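Local coordinates for protein pyruvate synthase subunit PorC (Thermotoga maritima MSB8, PDB 2RAA) that serves as the gamma subunit of a heterotetrameric pyruvate synthase, which oxidatively decarboxylates pyruvate to acetyl-CoA and carbon dioxide while reducing ferredoxin, at residues 167-172 and 191-196. Sequence-based numbering, arbitrary orientation.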
loop_
_atom_site.group_PDB
_atom_site.type_symbol
_atom_site.label_atom_id
_atom_site.label_comp_id
_atom_site.label_asym_id
_atom_site.label_seq_id
_atom_site.Cartn_x
_atom_site.Cartn_y
_atom_site.Cartn_z
ATOM N N GLU A 167 -10.713 -0.244 -10.905
ATOM C CA GLU A 167 -12.005 0.451 -10.979
ATOM C C GLU A 167 -12.701 0.468 -9.593
ATOM O O GLU A 167 -13.358 1.445 -9.231
ATOM C CB GLU A 167 -12.910 -0.228 -12.040
ATOM C CG GLU A 167 -12.133 -0.933 -13.168
ATOM N N ALA A 168 -12.564 -0.604 -8.822
ATOM C CA ALA A 168 -13.178 -0.667 -7.482
ATOM C C ALA A 168 -12.643 0.421 -6.526
ATOM O O ALA A 168 -13.373 0.938 -5.691
ATOM C CB ALA A 168 -12.971 -2.040 -6.871
ATOM N N ILE A 169 -11.368 0.738 -6.649
ATOM C CA ILE A 169 -10.755 1.759 -5.808
ATOM C C ILE A 169 -11.106 3.110 -6.339
ATOM O O ILE A 169 -11.352 4.017 -5.577
ATOM C CB ILE A 169 -9.244 1.554 -5.650
ATOM C CG1 ILE A 169 -9.033 0.260 -4.867
ATOM C CG2 ILE A 169 -8.571 2.763 -4.876
ATOM C CD1 ILE A 169 -7.648 -0.143 -4.793
ATOM N N GLU A 170 -11.207 3.227 -7.653
ATOM C CA GLU A 170 -11.648 4.450 -8.240
ATOM C C GLU A 170 -13.068 4.766 -7.814
ATOM O O GLU A 170 -13.353 5.904 -7.446
ATOM C CB GLU A 170 -11.523 4.373 -9.748
ATOM C CG GLU A 170 -10.065 4.323 -10.208
ATOM C CD GLU A 170 -9.917 4.225 -11.725
ATOM O OE1 GLU A 170 -10.945 4.347 -12.439
ATOM O OE2 GLU A 170 -8.767 4.032 -12.196
ATOM N N LYS A 171 -13.958 3.775 -7.846
ATOM C CA LYS A 171 -15.359 3.968 -7.396
ATOM C C LYS A 171 -15.353 4.503 -5.957
ATOM O O LYS A 171 -16.069 5.447 -5.617
ATOM C CB LYS A 171 -16.208 2.674 -7.515
ATOM C CG LYS A 171 -16.780 2.390 -8.942
ATOM N N ARG A 172 -14.501 3.908 -5.132
ATOM C CA ARG A 172 -14.287 4.373 -3.770
ATOM C C ARG A 172 -13.713 5.784 -3.675
ATOM O O ARG A 172 -14.127 6.564 -2.816
ATOM C CB ARG A 172 -13.426 3.353 -2.994
ATOM C CG ARG A 172 -14.303 2.453 -2.156
ATOM C CD ARG A 172 -14.623 3.227 -0.891
ATOM N NE ARG A 172 -16.014 3.173 -0.471
ATOM C CZ ARG A 172 -16.493 3.908 0.536
ATOM N NH1 ARG A 172 -15.701 4.745 1.230
ATOM N NH2 ARG A 172 -17.769 3.816 0.862
ATOM N N ARG A 191 -5.953 9.879 -10.904
ATOM C CA ARG A 191 -4.700 9.877 -11.650
ATOM C C ARG A 191 -3.561 9.414 -10.764
ATOM O O ARG A 191 -2.686 8.709 -11.207
ATOM C CB ARG A 191 -4.362 11.250 -12.174
ATOM C CG ARG A 191 -5.168 11.669 -13.362
ATOM C CD ARG A 191 -4.538 12.903 -14.008
ATOM N NE ARG A 191 -4.833 14.146 -13.290
ATOM C CZ ARG A 191 -5.960 14.837 -13.437
ATOM N NH1 ARG A 191 -6.911 14.405 -14.259
ATOM N NH2 ARG A 191 -6.148 15.959 -12.753
ATOM N N ALA A 192 -3.560 9.842 -9.516
ATOM C CA ALA A 192 -2.515 9.428 -8.580
ATOM C C ALA A 192 -2.569 7.904 -8.414
ATOM O O ALA A 192 -1.541 7.231 -8.423
ATOM C CB ALA A 192 -2.663 10.170 -7.244
ATOM N N LEU A 193 -3.778 7.343 -8.331
ATOM C CA LEU A 193 -3.917 5.894 -8.189
ATOM C C LEU A 193 -3.402 5.196 -9.457
ATOM O O LEU A 193 -2.560 4.329 -9.371
ATOM C CB LEU A 193 -5.355 5.502 -7.857
ATOM C CG LEU A 193 -5.634 3.992 -7.768
ATOM C CD1 LEU A 193 -5.249 3.360 -6.391
ATOM C CD2 LEU A 193 -7.078 3.779 -8.073
ATOM N N ARG A 194 -3.878 5.640 -10.620
ATOM C CA ARG A 194 -3.471 5.089 -11.897
ATOM C C ARG A 194 -1.965 5.147 -12.123
ATOM O O ARG A 194 -1.391 4.159 -12.561
ATOM C CB ARG A 194 -4.166 5.819 -13.037
ATOM C CG ARG A 194 -5.683 5.609 -13.109
ATOM C CD ARG A 194 -6.228 6.092 -14.458
ATOM N NE ARG A 194 -7.569 6.692 -14.375
ATOM C CZ ARG A 194 -7.856 7.995 -14.531
ATOM N NH1 ARG A 194 -6.909 8.903 -14.792
ATOM N NH2 ARG A 194 -9.124 8.400 -14.438
ATOM N N ARG A 195 -1.335 6.300 -11.859
ATOM C CA ARG A 195 0.091 6.413 -12.041
ATOM C C ARG A 195 0.907 5.511 -11.104
ATOM O O ARG A 195 2.001 5.078 -11.482
ATOM C CB ARG A 195 0.571 7.887 -11.977
ATOM C CG ARG A 195 0.421 8.652 -13.336
ATOM C CD ARG A 195 1.197 9.978 -13.316
ATOM N NE ARG A 195 2.655 9.795 -13.127
ATOM C CZ ARG A 195 3.494 10.744 -12.691
ATOM N NH1 ARG A 195 3.015 11.934 -12.367
ATOM N NH2 ARG A 195 4.805 10.495 -12.529
ATOM N N GLY A 196 0.443 5.233 -9.879
ATOM C CA GLY A 196 1.149 4.237 -9.040
ATOM C C GLY A 196 0.943 2.836 -9.659
ATOM O O GLY A 196 1.831 1.980 -9.637
#
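Leu193 projects from helix 183-199 into the notch between Ile169 and Glu170 on helix 166-176. Both of its methyls reach Ile169 CG2, CD1 and CD2 each lying 3.7 Å from it, and the two side chains meet nearly at right angles. Leu193 CD2 also packs against the aliphatic part of Glu170, 3.7 Å from CG. With Leu193 CG anti to the backbone N (chi1 177°), the isobutyl group is sent toward Ile169 and Glu170.

Beyond CG the Glu170 chain is extended, carrying its carboxylate past the leucine to Arg194. There OE2 lies 3.6 Å from Arg194 NE, a long salt bridge, and equally close to the methylene CG of the same arginine. The carboxylate and guanidinium planes stand 83° apart, so the pair does not form a coplanar, bidentate salt bridge, and the attraction is probably largely electrostatic. This polar pair borders the apolar contact on its more exposed flank.

On the buried side, Leu154 of helix 150-161 touches both Ile169 and Leu193, while Ala42 of helix 32-45 packs on Ile169. The segment axes are 10.6 Å apart at closest approach and run at 159°, with few side chains bridging them. Two successive helices, 166-176 and 183-199, thus form a nearly antiparallel pair that packs against helices 150-161 and 32-45 within the alpha/beta fold of the pyruvate ferredoxin/flavodoxin oxidoreductase family.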